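Local coordinates for cyclic nucleotide-binding protein (Brucella abortus biovar 1, PDB 5D1I), which is of unknown function but has the fold of a cyclic nucleotide-binding domain, and may belong to a family of DNA-binding transcription factors, at residues A[16-21]-A[34-39]; A[40-45]-A[59-64]; A[48-53]-A[66-71]; A[94-99]-A[119-124]. All blocks are in the same frame, centred on the assembly; numbering follows the deposited sequence.

Contact 1: residues A[16-21]-A[34-39]; sequences RILGTV and LLAFGA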
loop_
_atom_site.group_PDB
_atom_site.type_symbol
_atom_site.label_atom_id
_atom_site.label_comp_id
_atom_site.label_asym_id
_atom_site.label_seq_id
_atom_site.Cartn_x
_atom_site.Cartn_y
_atom_site.Cartn_z
ATOM N N ARG A 16 8.538 0.661 9.723
ATOM C CA ARG A 16 8.706 -0.357 8.689
ATOM C C ARG A 16 7.393 -0.619 7.962
ATOM O O ARG A 16 7.360 -0.694 6.734
ATOM C CB ARG A 16 9.237 -1.667 9.278
ATOM C CG ARG A 16 9.618 -2.684 8.209
ATOM C CD ARG A 16 9.653 -4.109 8.741
ATOM N NE ARG A 16 8.374 -4.517 9.317
ATOM C CZ ARG A 16 7.316 -4.906 8.611
ATOM N NH1 ARG A 16 7.364 -4.937 7.283
ATOM N NH2 ARG A 16 6.200 -5.258 9.234
ATOM N N ILE A 17 6.315 -0.750 8.727
ATOM C CA ILE A 17 5.000 -1.024 8.152
ATOM C C ILE A 17 4.545 0.121 7.252
ATOM O O ILE A 17 4.114 -0.102 6.121
ATOM C CB ILE A 17 3.938 -1.258 9.250
ATOM C CG1 ILE A 17 4.188 -2.585 9.964
ATOM C CG2 ILE A 17 2.546 -1.264 8.651
ATOM C CD1 ILE A 17 3.144 -2.912 11.009
ATOM N N LEU A 18 4.657 1.346 7.755
ATOM C CA LEU A 18 4.245 2.523 6.994
ATOM C C LEU A 18 5.059 2.671 5.716
ATOM O O LEU A 18 4.571 3.198 4.719
ATOM C CB LEU A 18 4.375 3.786 7.845
ATOM C CG LEU A 18 3.396 3.921 9.014
ATOM C CD1 LEU A 18 3.779 5.102 9.880
ATOM C CD2 LEU A 18 1.968 4.073 8.516
ATOM N N GLY A 19 6.300 2.194 5.750
ATOM C CA GLY A 19 7.194 2.294 4.610
ATOM C C GLY A 19 6.844 1.377 3.451
ATOM O O GLY A 19 7.401 1.514 2.365
ATOM N N THR A 20 5.930 0.439 3.672
ATOM C CA THR A 20 5.490 -0.456 2.604
ATOM C C THR A 20 4.288 0.113 1.854
ATOM O O THR A 20 3.935 -0.358 0.770
ATOM C CB THR A 20 5.115 -1.844 3.147
ATOM O OG1 THR A 20 4.020 -1.721 4.066
ATOM C CG2 THR A 20 6.303 -2.485 3.851
ATOM N N VAL A 21 3.655 1.121 2.439
ATOM C CA VAL A 21 2.458 1.718 1.855
ATOM C C VAL A 21 2.806 2.511 0.599
ATOM O O VAL A 21 3.726 3.319 0.610
ATOM C CB VAL A 21 1.753 2.627 2.875
ATOM C CG1 VAL A 21 0.565 3.324 2.251
ATOM C CG2 VAL A 21 1.318 1.812 4.078
ATOM N N LEU A 34 8.023 10.999 11.453
ATOM C CA LEU A 34 7.005 12.023 11.676
ATOM C C LEU A 34 5.612 11.433 11.541
ATOM O O LEU A 34 4.730 11.682 12.365
ATOM C CB LEU A 34 7.169 13.174 10.686
ATOM C CG LEU A 34 8.130 14.311 11.018
ATOM C CD1 LEU A 34 7.982 15.421 9.986
ATOM C CD2 LEU A 34 7.870 14.839 12.419
ATOM N N LEU A 35 5.430 10.648 10.486
ATOM C CA LEU A 35 4.165 9.986 10.219
ATOM C C LEU A 35 3.787 9.033 11.344
ATOM O O LEU A 35 2.638 8.998 11.782
ATOM C CB LEU A 35 4.244 9.232 8.895
ATOM C CG LEU A 35 2.933 8.731 8.302
ATOM C CD1 LEU A 35 2.053 9.906 7.903
ATOM C CD2 LEU A 35 3.227 7.838 7.110
ATOM N N ALA A 36 4.760 8.260 11.813
ATOM C CA ALA A 36 4.511 7.304 12.883
ATOM C C ALA A 36 4.137 8.026 14.174
ATOM O O ALA A 36 3.287 7.556 14.925
ATOM C CB ALA A 36 5.724 6.419 13.098
ATOM N N PHE A 37 4.759 9.177 14.414
ATOM C CA PHE A 37 4.437 9.985 15.588
ATOM C C PHE A 37 3.083 10.680 15.453
ATOM O O PHE A 37 2.344 10.814 16.426
ATOM C CB PHE A 37 5.530 11.026 15.837
ATOM C CG PHE A 37 6.641 10.540 16.728
ATOM C CD1 PHE A 37 7.662 9.750 16.219
ATOM C CD2 PHE A 37 6.670 10.884 18.071
ATOM C CE1 PHE A 37 8.690 9.308 17.036
ATOM C CE2 PHE A 37 7.694 10.441 18.895
ATOM C CZ PHE A 37 8.706 9.654 18.376
ATOM N N GLY A 38 2.764 11.125 14.242
ATOM C CA GLY A 38 1.529 11.852 14.005
ATOM C C GLY A 38 0.331 10.928 13.973
ATOM O O GLY A 38 -0.807 11.352 14.175
ATOM N N ALA A 39 0.598 9.653 13.720
ATOM C CA ALA A 39 -0.440 8.638 13.633
ATOM C C ALA A 39 -1.150 8.426 14.963
ATOM O O ALA A 39 -0.581 8.667 16.025
ATOM C CB ALA A 39 0.157 7.342 13.157
#
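L18 and A36 bring two helices within 7.6 Å of each other, CA to CA: helix 11-18 carries L18, and a type I beta turn spans L18 to V21, while the other helix runs to G38, after which A39 leaves helical geometry. A single methyl does most of the joining. L18 CD1 lies 3.8 Å from A36 CA and 4.0 Å from A36 CB, so it rests on the backbone as much as on the side chain of the second helix. The same methyl, L18 CD1, meets L35 CD2 at 3.9 Å. L35 sets its CG anti to the backbone N (chi1 -167°), which brings the leucine branch up to the L18 methyl. Helices 11-18 and 29-38 form the N-terminal helical part that packs against the beta barrel: L18 also touches I62 on strand 56-63, L35 touches I116 on strand 111-117, and both lean on F24 in the intervening loop. Past L18, the carbonyl O of I17 takes two bonds, from T20 N at 3.1 Å and from T20 OG1 at 2.6 Å, the hydroxyl lying in the carbonyl plane. Just beyond, G19 O accepts a hydrogen bond from R82 of the second subunit.

Contact 2: residues A[40-45]-A[59-64]; sequences ERLVLR and CAYIIV
R41 NH1 forms a salt bridge with E112 OE1 and rests against V64, while NH2 of the same guanidinium pairs with D14 OD1 of helix 11-18. R41 lies on strand 40-44 of the beta barrel, the jelly-roll type of fold of cyclic nucleotide-binding domains. Strand 111-117 pairs antiparallel with both 40-44 and 56-63, and the two segments therefore meet through side chains alone, L42 CA and Y61 CA standing 9.3 Å apart. At V64, where the chain turns a corner, R41 NH1 sits 3.3 Å from V64 CG2 and 3.7 Å from V64 CG1, the two side chains crossing at about a right angle. The arginine gets there by a bend at chi2 (-88°), after which its chain stretches out toward the two carboxylates. V64 is backed by I17 and I114, so the guanidinium runs beside an apolar patch while its charge is probably balanced by the acids. Y61 touches L50 and F51 of strand 49-51 and R115 of strand 111-117. L42 comes to the edge of the tyrosine ring rather than to a face, its CD1 lying near the ring plane, 4.0 Å from Y61 CE1.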
loop_
_atom_site.group_PDB
_atom_site.type_symbol
_atom_site.label_atom_id
_atom_site.label_comp_id
_atom_site.label_asym_id
_atom_site.label_seq_id
_atom_site.Cartn_x
_atom_site.Cartn_y
_atom_site.Cartn_z
ATOM N N GLU A 40 -2.398 7.975 14.895
ATOM C CA GLU A 40 -3.144 7.592 16.091
ATOM C C GLU A 40 -3.283 6.074 16.156
ATOM O O GLU A 40 -3.657 5.435 15.172
ATOM C CB GLU A 40 -4.524 8.257 16.102
ATOM C CG GLU A 40 -5.321 8.032 17.378
ATOM C CD GLU A 40 -6.754 8.524 17.272
ATOM O OE1 GLU A 40 -7.393 8.731 18.327
ATOM O OE2 GLU A 40 -7.246 8.698 16.137
ATOM N N ARG A 41 -2.972 5.500 17.314
ATOM C CA ARG A 41 -3.098 4.061 17.525
ATOM C C ARG A 41 -4.467 3.708 18.090
ATOM O O ARG A 41 -4.902 4.291 19.079
ATOM C CB ARG A 41 -2.009 3.558 18.475
ATOM C CG ARG A 41 -0.631 3.423 17.855
ATOM C CD ARG A 41 -0.454 2.055 17.222
ATOM N NE ARG A 41 0.947 1.648 17.187
ATOM C CZ ARG A 41 1.359 0.434 16.843
ATOM N NH1 ARG A 41 0.474 -0.494 16.509
ATOM N NH2 ARG A 41 2.650 0.139 16.842
ATOM N N LEU A 42 -5.140 2.746 17.469
ATOM C CA LEU A 42 -6.455 2.321 17.938
ATOM C C LEU A 42 -6.498 0.821 18.178
ATOM O O LEU A 42 -6.038 0.040 17.350
ATOM C CB LEU A 42 -7.538 2.708 16.930
ATOM C CG LEU A 42 -7.821 4.196 16.738
ATOM C CD1 LEU A 42 -8.861 4.404 15.647
ATOM C CD2 LEU A 42 -8.283 4.813 18.048
ATOM N N VAL A 43 -7.058 0.421 19.313
ATOM C CA VAL A 43 -7.284 -0.992 19.577
ATOM C C VAL A 43 -8.755 -1.318 19.355
ATOM O O VAL A 43 -9.631 -0.772 20.027
ATOM C CB VAL A 43 -6.869 -1.384 21.002
ATOM C CG1 VAL A 43 -7.279 -2.815 21.293
ATOM C CG2 VAL A 43 -5.368 -1.213 21.175
ATOM N N LEU A 44 -9.017 -2.201 18.397
ATOM C CA LEU A 44 -10.377 -2.558 18.024
ATOM C C LEU A 44 -10.764 -3.903 18.611
ATOM O O LEU A 44 -10.115 -4.912 18.337
ATOM C CB LEU A 44 -10.527 -2.605 16.500
ATOM C CG LEU A 44 -9.967 -1.427 15.701
ATOM C CD1 LEU A 44 -10.098 -1.689 14.212
ATOM C CD2 LEU A 44 -10.663 -0.130 16.083
ATOM N N ARG A 45 -11.820 -3.920 19.415
ATOM C CA ARG A 45 -12.337 -5.177 19.935
ATOM C C ARG A 45 -12.965 -5.990 18.809
ATOM O O ARG A 45 -13.354 -5.442 17.781
ATOM C CB ARG A 45 -13.362 -4.926 21.045
ATOM C CG ARG A 45 -12.794 -4.201 22.257
ATOM C CD ARG A 45 -13.853 -3.976 23.328
ATOM N NE ARG A 45 -13.335 -3.192 24.449
ATOM C CZ ARG A 45 -12.732 -3.715 25.512
ATOM N NH1 ARG A 45 -12.567 -5.028 25.608
ATOM N NH2 ARG A 45 -12.291 -2.925 26.482
ATOM N N CYS A 59 -9.535 9.759 6.513
ATOM C CA CYS A 59 -8.363 9.133 7.105
ATOM C C CYS A 59 -8.189 7.716 6.607
ATOM O O CYS A 59 -9.137 7.096 6.123
ATOM C CB CYS A 59 -8.466 9.133 8.630
ATOM S SG CYS A 59 -9.777 8.068 9.272
ATOM N N ALA A 60 -6.969 7.209 6.741
ATOM C CA ALA A 60 -6.651 5.844 6.367
ATOM C C ALA A 60 -6.266 5.045 7.597
ATOM O O ALA A 60 -5.733 5.589 8.565
ATOM C CB ALA A 60 -5.524 5.817 5.340
ATOM N N TYR A 61 -6.550 3.750 7.552
ATOM C CA TYR A 61 -6.190 2.840 8.627
ATOM C C TYR A 61 -5.225 1.793 8.104
ATOM O O TYR A 61 -5.470 1.185 7.066
ATOM C CB TYR A 61 -7.430 2.151 9.204
ATOM C CG TYR A 61 -8.460 3.088 9.789
ATOM C CD1 TYR A 61 -8.403 3.462 11.126
ATOM C CD2 TYR A 61 -9.499 3.588 9.013
ATOM C CE1 TYR A 61 -9.340 4.314 11.671
ATOM C CE2 TYR A 61 -10.446 4.442 9.553
ATOM C CZ TYR A 61 -10.358 4.802 10.882
ATOM O OH TYR A 61 -11.293 5.648 11.434
ATOM N N ILE A 62 -4.132 1.576 8.826
ATOM C CA ILE A 62 -3.201 0.518 8.469
ATOM C C ILE A 62 -3.213 -0.515 9.580
ATOM O O ILE A 62 -3.058 -0.174 10.752
ATOM C CB ILE A 62 -1.763 1.045 8.251
ATOM C CG1 ILE A 62 -1.716 2.041 7.088
ATOM C CG2 ILE A 62 -0.814 -0.101 7.979
ATOM C CD1 ILE A 62 -1.978 3.481 7.483
ATOM N N ILE A 63 -3.423 -1.774 9.214
ATOM C CA ILE A 63 -3.466 -2.849 10.198
ATOM C C ILE A 63 -2.066 -3.229 10.652
ATOM O O ILE A 63 -1.185 -3.472 9.829
ATOM C CB ILE A 63 -4.168 -4.099 9.645
ATOM C CG1 ILE A 63 -5.594 -3.766 9.213
ATOM C CG2 ILE A 63 -4.179 -5.213 10.690
ATOM C CD1 ILE A 63 -6.329 -4.945 8.605
ATOM N N VAL A 64 -1.870 -3.271 11.965
ATOM C CA VAL A 64 -0.617 -3.730 12.545
ATOM C C VAL A 64 -0.742 -5.192 12.960
ATOM O O VAL A 64 0.015 -6.046 12.502
ATOM C CB VAL A 64 -0.210 -2.881 13.762
ATOM C CG1 VAL A 64 1.057 -3.433 14.403
ATOM C CG2 VAL A 64 -0.017 -1.431 13.352
#

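Contact 3: residues A[48-53]-A[66-71]; sequences RELFRE and GTITLF
Strands 49-51 and 68-74 flank strand 104-107 in the four-stranded antiparallel sheet of the barrel, each pairing with it. With 104-107 between them the backbones stay apart, E49 CA lying 9.1 Å from I68 CA, and the approach is made by side chains, chiefly E49 with F71 and L50 with I68. E49 reaches with an extended chain beyond CG toward F71, and its OE1 arrives at the ring edge, in the ring plane, 3.6 Å from F71 CZ. Carboxylate and ring planes stand 66° apart. This edge approach places the negative oxygen beside the ring hydrogens, probably a mildly favourable electrostatic arrangement, while E49 OE2 makes a salt bridge with R78, a residue the F71 side chain also touches. The ring is offered to the glutamate by chi1 of 58°, which sets F71 CG between the backbone N and carbonyl carbon. L50 CD2 and I68 CD1 meet more loosely, at 4.3 Å; L50 also touches Y61, and I68 touches I63, both of strand 56-63. At the other end E53 ties the loop after strand 49-51 to strand 68-74, bonding through OE2 to the backbone N of E73 and through OE1 to H72 ND1.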
loop_
_atom_site.group_PDB
_atom_site.type_symbol
_atom_site.label_atom_id
_atom_site.label_comp_id
_atom_site.label_asym_id
_atom_site.label_seq_id
_atom_site.Cartn_x
_atom_site.Cartn_y
_atom_site.Cartn_z
ATOM N N ARG A 48 -16.059 -4.927 16.408
ATOM C CA ARG A 48 -16.138 -3.481 16.217
ATOM C C ARG A 48 -16.039 -3.094 14.750
ATOM O O ARG A 48 -15.183 -3.587 14.011
ATOM C CB ARG A 48 -15.046 -2.742 16.990
ATOM C CG ARG A 48 -15.045 -1.249 16.670
ATOM C CD ARG A 48 -14.026 -0.466 17.454
ATOM N NE ARG A 48 -14.155 0.968 17.216
ATOM C CZ ARG A 48 -13.468 1.897 17.870
ATOM N NH1 ARG A 48 -12.600 1.541 18.806
ATOM N NH2 ARG A 48 -13.648 3.179 17.590
ATOM N N GLU A 49 -16.917 -2.195 14.332
ATOM C CA GLU A 49 -16.823 -1.643 12.995
ATOM C C GLU A 49 -16.047 -0.348 13.010
ATOM O O GLU A 49 -16.259 0.518 13.863
ATOM C CB GLU A 49 -18.204 -1.425 12.405
ATOM C CG GLU A 49 -18.933 -2.712 12.138
ATOM C CD GLU A 49 -20.235 -2.486 11.426
ATOM O OE1 GLU A 49 -20.208 -1.988 10.280
ATOM O OE2 GLU A 49 -21.283 -2.805 12.016
ATOM N N LEU A 50 -15.133 -0.237 12.056
ATOM C CA LEU A 50 -14.295 0.936 11.902
ATOM C C LEU A 50 -15.097 2.068 11.269
ATOM O O LEU A 50 -14.997 3.224 11.676
ATOM C CB LEU A 50 -13.079 0.587 11.044
ATOM C CG LEU A 50 -11.745 1.252 11.360
ATOM C CD1 LEU A 50 -11.557 1.388 12.860
ATOM C CD2 LEU A 50 -10.626 0.433 10.743
ATOM N N PHE A 51 -15.903 1.713 10.277
ATOM C CA PHE A 51 -16.677 2.688 9.522
ATOM C C PHE A 51 -17.801 2.014 8.749
ATOM O O PHE A 51 -17.791 0.799 8.563
ATOM C CB PHE A 51 -15.770 3.454 8.556
ATOM C CG PHE A 51 -14.862 2.568 7.744
ATOM C CD1 PHE A 51 -15.365 1.772 6.727
ATOM C CD2 PHE A 51 -13.501 2.541 7.993
ATOM C CE1 PHE A 51 -14.534 0.971 5.981
ATOM C CE2 PHE A 51 -12.667 1.738 7.250
ATOM C CZ PHE A 51 -13.179 0.951 6.244
ATOM N N ARG A 52 -18.756 2.809 8.279
ATOM C CA ARG A 52 -19.834 2.276 7.458
ATOM C C ARG A 52 -19.533 2.487 5.979
ATOM O O ARG A 52 -18.952 3.498 5.595
ATOM C CB ARG A 52 -21.171 2.925 7.833
ATOM C CG ARG A 52 -22.365 2.415 7.036
ATOM C CD ARG A 52 -23.555 2.116 7.941
ATOM N NE ARG A 52 -24.679 1.546 7.202
ATOM C CZ ARG A 52 -25.901 2.073 7.167
ATOM N NH1 ARG A 52 -26.169 3.185 7.841
ATOM N NH2 ARG A 52 -26.861 1.482 6.467
ATOM N N GLU A 53 -19.909 1.511 5.162
ATOM C CA GLU A 53 -19.823 1.625 3.714
ATOM C C GLU A 53 -20.544 2.882 3.226
ATOM O O GLU A 53 -21.681 3.140 3.613
ATOM C CB GLU A 53 -20.426 0.379 3.067
ATOM C CG GLU A 53 -20.318 0.309 1.562
ATOM C CD GLU A 53 -20.827 -1.013 1.024
ATOM O OE1 GLU A 53 -20.107 -1.659 0.236
ATOM O OE2 GLU A 53 -21.948 -1.413 1.399
ATOM N N GLY A 66 -3.935 -8.298 13.849
ATOM C CA GLY A 66 -5.346 -8.642 13.864
ATOM C C GLY A 66 -5.923 -8.942 12.494
ATOM O O GLY A 66 -5.198 -9.028 11.502
ATOM N N THR A 67 -7.242 -9.104 12.444
ATOM C CA THR A 67 -7.924 -9.443 11.202
ATOM C C THR A 67 -9.220 -8.656 11.065
ATOM O O THR A 67 -10.019 -8.571 12.005
ATOM C CB THR A 67 -8.243 -10.954 11.116
ATOM O OG1 THR A 67 -7.057 -11.715 11.377
ATOM C CG2 THR A 67 -8.779 -11.310 9.740
ATOM N N ILE A 68 -9.420 -8.093 9.883
ATOM C CA ILE A 68 -10.607 -7.318 9.578
ATOM C C ILE A 68 -11.293 -7.904 8.351
ATOM O O ILE A 68 -10.649 -8.147 7.332
ATOM C CB ILE A 68 -10.256 -5.837 9.328
ATOM C CG1 ILE A 68 -9.954 -5.131 10.651
ATOM C CG2 ILE A 68 -11.378 -5.125 8.583
ATOM C CD1 ILE A 68 -9.420 -3.722 10.478
ATOM N N THR A 69 -12.593 -8.153 8.458
ATOM C CA THR A 69 -13.369 -8.596 7.309
ATOM C C THR A 69 -13.966 -7.406 6.566
ATOM O O THR A 69 -14.643 -6.566 7.164
ATOM C CB THR A 69 -14.493 -9.556 7.729
ATOM O OG1 THR A 69 -13.916 -10.779 8.188
ATOM C CG2 THR A 69 -15.411 -9.853 6.557
ATOM N N LEU A 70 -13.691 -7.330 5.267
ATOM C CA LEU A 70 -14.292 -6.323 4.402
ATOM C C LEU A 70 -15.576 -6.878 3.814
ATOM O O LEU A 70 -15.621 -8.035 3.402
ATOM C CB LEU A 70 -13.334 -5.919 3.281
ATOM C CG LEU A 70 -11.932 -5.465 3.683
ATOM C CD1 LEU A 70 -11.149 -5.042 2.448
ATOM C CD2 LEU A 70 -12.004 -4.327 4.689
ATOM N N PHE A 71 -16.622 -6.063 3.763
ATOM C CA PHE A 71 -17.910 -6.554 3.291
ATOM C C PHE A 71 -18.721 -5.484 2.572
ATOM O O PHE A 71 -18.439 -4.292 2.687
ATOM C CB PHE A 71 -18.721 -7.125 4.465
ATOM C CG PHE A 71 -18.977 -6.136 5.577
ATOM C CD1 PHE A 71 -20.072 -5.284 5.532
ATOM C CD2 PHE A 71 -18.133 -6.071 6.672
ATOM C CE1 PHE A 71 -20.311 -4.381 6.557
ATOM C CE2 PHE A 71 -18.365 -5.169 7.696
ATOM C CZ PHE A 71 -19.455 -4.326 7.640
#

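Contact 4: residues A[94-99]-A[119-124]; sequences ALIAQT and SIFRRI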
loop_
_atom_site.group_PDB
_atom_site.type_symbol
_atom_site.label_atom_id
_atom_site.label_comp_id
_atom_site.label_asym_id
_atom_site.label_seq_id
_atom_site.Cartn_x
_atom_site.Cartn_y
_atom_site.Cartn_z
ATOM N N ALA A 94 -8.375 8.341 0.527
ATOM C CA ALA A 94 -8.968 9.436 1.289
ATOM C C ALA A 94 -7.930 10.503 1.617
ATOM O O ALA A 94 -8.275 11.655 1.850
ATOM C CB ALA A 94 -9.609 8.917 2.564
ATOM N N LEU A 95 -6.660 10.111 1.618
ATOM C CA LEU A 95 -5.573 11.017 1.973
ATOM C C LEU A 95 -5.278 12.022 0.870
ATOM O O LEU A 95 -4.672 13.067 1.121
ATOM C CB LEU A 95 -4.299 10.226 2.293
ATOM C CG LEU A 95 -4.335 9.282 3.497
ATOM C CD1 LEU A 95 -2.993 8.590 3.664
ATOM C CD2 LEU A 95 -4.711 10.027 4.762
ATOM N N ILE A 96 -5.698 11.710 -0.355
ATOM C CA ILE A 96 -5.339 12.543 -1.502
ATOM C C ILE A 96 -6.518 12.937 -2.384
ATOM O O ILE A 96 -6.334 13.624 -3.386
ATOM C CB ILE A 96 -4.298 11.838 -2.392
ATOM C CG1 ILE A 96 -4.873 10.545 -2.969
ATOM C CG2 ILE A 96 -3.023 11.557 -1.604
ATOM C CD1 ILE A 96 -3.955 9.852 -3.954
ATOM N N ALA A 97 -7.722 12.503 -2.023
ATOM C CA ALA A 97 -8.900 12.816 -2.824
ATOM C C ALA A 97 -10.171 12.758 -1.991
ATOM O O ALA A 97 -10.187 12.168 -0.915
ATOM C CB ALA A 97 -9.002 11.866 -4.005
ATOM N N GLN A 98 -11.233 13.383 -2.484
ATOM C CA GLN A 98 -12.512 13.323 -1.788
ATOM C C GLN A 98 -13.129 11.953 -2.043
ATOM O O GLN A 98 -13.409 11.595 -3.185
ATOM C CB GLN A 98 -13.443 14.450 -2.244
ATOM C CG GLN A 98 -14.638 14.656 -1.325
ATOM C CD GLN A 98 -14.875 16.112 -0.972
ATOM O OE1 GLN A 98 -15.898 16.689 -1.342
ATOM N NE2 GLN A 98 -13.935 16.711 -0.242
ATOM N N THR A 99 -13.297 11.166 -0.984
ATOM C CA THR A 99 -13.747 9.786 -1.145
ATOM C C THR A 99 -14.763 9.370 -0.090
ATOM O O THR A 99 -14.984 10.067 0.895
ATOM C CB THR A 99 -12.577 8.773 -1.072
ATOM O OG1 THR A 99 -12.077 8.718 0.267
ATOM C CG2 THR A 99 -11.441 9.139 -2.026
ATOM N N SER A 119 -5.038 15.425 7.474
ATOM C CA SER A 119 -4.321 16.610 7.949
ATOM C C SER A 119 -2.862 16.319 8.320
ATOM O O SER A 119 -1.975 17.121 8.028
ATOM C CB SER A 119 -5.048 17.228 9.146
ATOM O OG SER A 119 -4.919 16.416 10.297
ATOM N N ILE A 120 -2.614 15.179 8.958
ATOM C CA ILE A 120 -1.252 14.800 9.318
ATOM C C ILE A 120 -0.429 14.577 8.062
ATOM O O ILE A 120 0.678 15.098 7.933
ATOM C CB ILE A 120 -1.216 13.529 10.197
ATOM C CG1 ILE A 120 -1.577 13.876 11.640
ATOM C CG2 ILE A 120 0.166 12.893 10.174
ATOM C CD1 ILE A 120 -0.563 14.776 12.316
ATOM N N PHE A 121 -0.985 13.802 7.136
ATOM C CA PHE A 121 -0.338 13.537 5.860
ATOM C C PHE A 121 0.027 14.835 5.151
ATOM O O PHE A 121 1.142 14.988 4.648
ATOM C CB PHE A 121 -1.250 12.683 4.978
ATOM C CG PHE A 121 -0.682 12.387 3.620
ATOM C CD1 PHE A 121 0.400 11.537 3.477
ATOM C CD2 PHE A 121 -1.246 12.944 2.485
ATOM C CE1 PHE A 121 0.924 11.256 2.224
ATOM C CE2 PHE A 121 -0.729 12.665 1.229
ATOM C CZ PHE A 121 0.359 11.819 1.102
ATOM N N ARG A 122 -0.913 15.775 5.138
ATOM C CA ARG A 122 -0.703 17.065 4.488
ATOM C C ARG A 122 0.436 17.860 5.130
ATOM O O ARG A 122 1.261 18.447 4.426
ATOM C CB ARG A 122 -1.988 17.901 4.521
ATOM C CG ARG A 122 -1.905 19.173 3.680
ATOM C CD ARG A 122 -2.707 20.321 4.272
ATOM N NE ARG A 122 -2.070 20.886 5.457
ATOM C CZ ARG A 122 -2.625 20.924 6.666
ATOM N NH1 ARG A 122 -3.841 20.436 6.860
ATOM N NH2 ARG A 122 -1.963 21.459 7.683
ATOM N N ARG A 123 0.472 17.880 6.462
ATOM C CA ARG A 123 1.491 18.629 7.202
ATOM C C ARG A 123 2.898 18.139 6.881
ATOM O O ARG A 123 3.842 18.924 6.825
ATOM C CB ARG A 123 1.257 18.532 8.712
ATOM C CG ARG A 123 0.038 19.273 9.229
ATOM C CD ARG A 123 -0.030 19.213 10.750
ATOM N NE ARG A 123 0.907 20.141 11.382
ATOM C CZ ARG A 123 1.266 20.087 12.661
ATOM N NH1 ARG A 123 0.777 19.136 13.448
ATOM N NH2 ARG A 123 2.121 20.978 13.151
ATOM N N ILE A 124 3.037 16.835 6.677
ATOM C CA ILE A 124 4.340 16.261 6.376
ATOM C C ILE A 124 4.835 16.726 5.010
ATOM O O ILE A 124 6.020 16.989 4.825
ATOM C CB ILE A 124 4.292 14.727 6.428
ATOM C CG1 ILE A 124 3.881 14.275 7.830
ATOM C CG2 ILE A 124 5.639 14.130 6.050
ATOM C CD1 ILE A 124 4.113 12.826 8.091
#
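F121 presses its ring onto the end of the 3-10 segment at L95 and the following I96, through its CD2 and CE2 atoms. F121 CD2 lies 3.7 Å from the carbonyl O of L95 and 4.1 Å from L95 CB, while the next ring atom of F121, CE2, meets I96 CG2 at 3.8 Å. Both the carbonyl oxygen and the methyl approach the ring obliquely. No hydrogen bond crosses the contact, which is apolar packing with one backbone oxygen beside the aromatic ring. The phenylalanine points toward this segment, and with its CG anti to the backbone N (chi1 178°) the ring is carried out from helix 118-124. On the facing side I96 turns its CG2 methyl to the ring.

The next shell surrounds both partners: L95 packs against L23, F24 and A60, I96 leans on L23 and on M93 of the second subunit, close to the dimer interface, and F121 has F27 as a further neighbour. Near the helix start the hydroxyl of S117 bonds to both S119 OG and I120 N, and a weak bond from R118 NH1 to A94 O links the same region to the 3-10 segment. By its position between strands 89-90 and 99-100, and by a Gly-Glu-Met-Ala-Leu sequence ending at L95, this connection probably corresponds to the phosphate-binding cassette of the family. Helix 118-124, which follows barrel strand 111-117 directly, thus lies with F121 toward this connection and with I124 against Q31, L34 and L35 of helix 29-38.

Contact 2 lies nearest the centre of the chain and touches all the others. I62 joins it to contact 1 (I17 CG2 to I62 CG2, 3.6 Å), Y61 to contact 3 (Y61 CG to L50 CD2, 3.6 Å), and A60 to contact 4 (A60 CB to L95 CG, 4.1 Å), so strand 56-63 links the helices, the second sheet and the 94-99 connection. Contacts 1 and 4 share a helical side, where L35 N lies 3.5 Å from I124 CD1. Contact 3 is apart from both, its centre about 21 Å from either centre, across the chain's middle. Contacts 2 and 3 interleave along the chain. In contact 4, 94-99 probably corresponds to part of the family's phosphate-binding cassette.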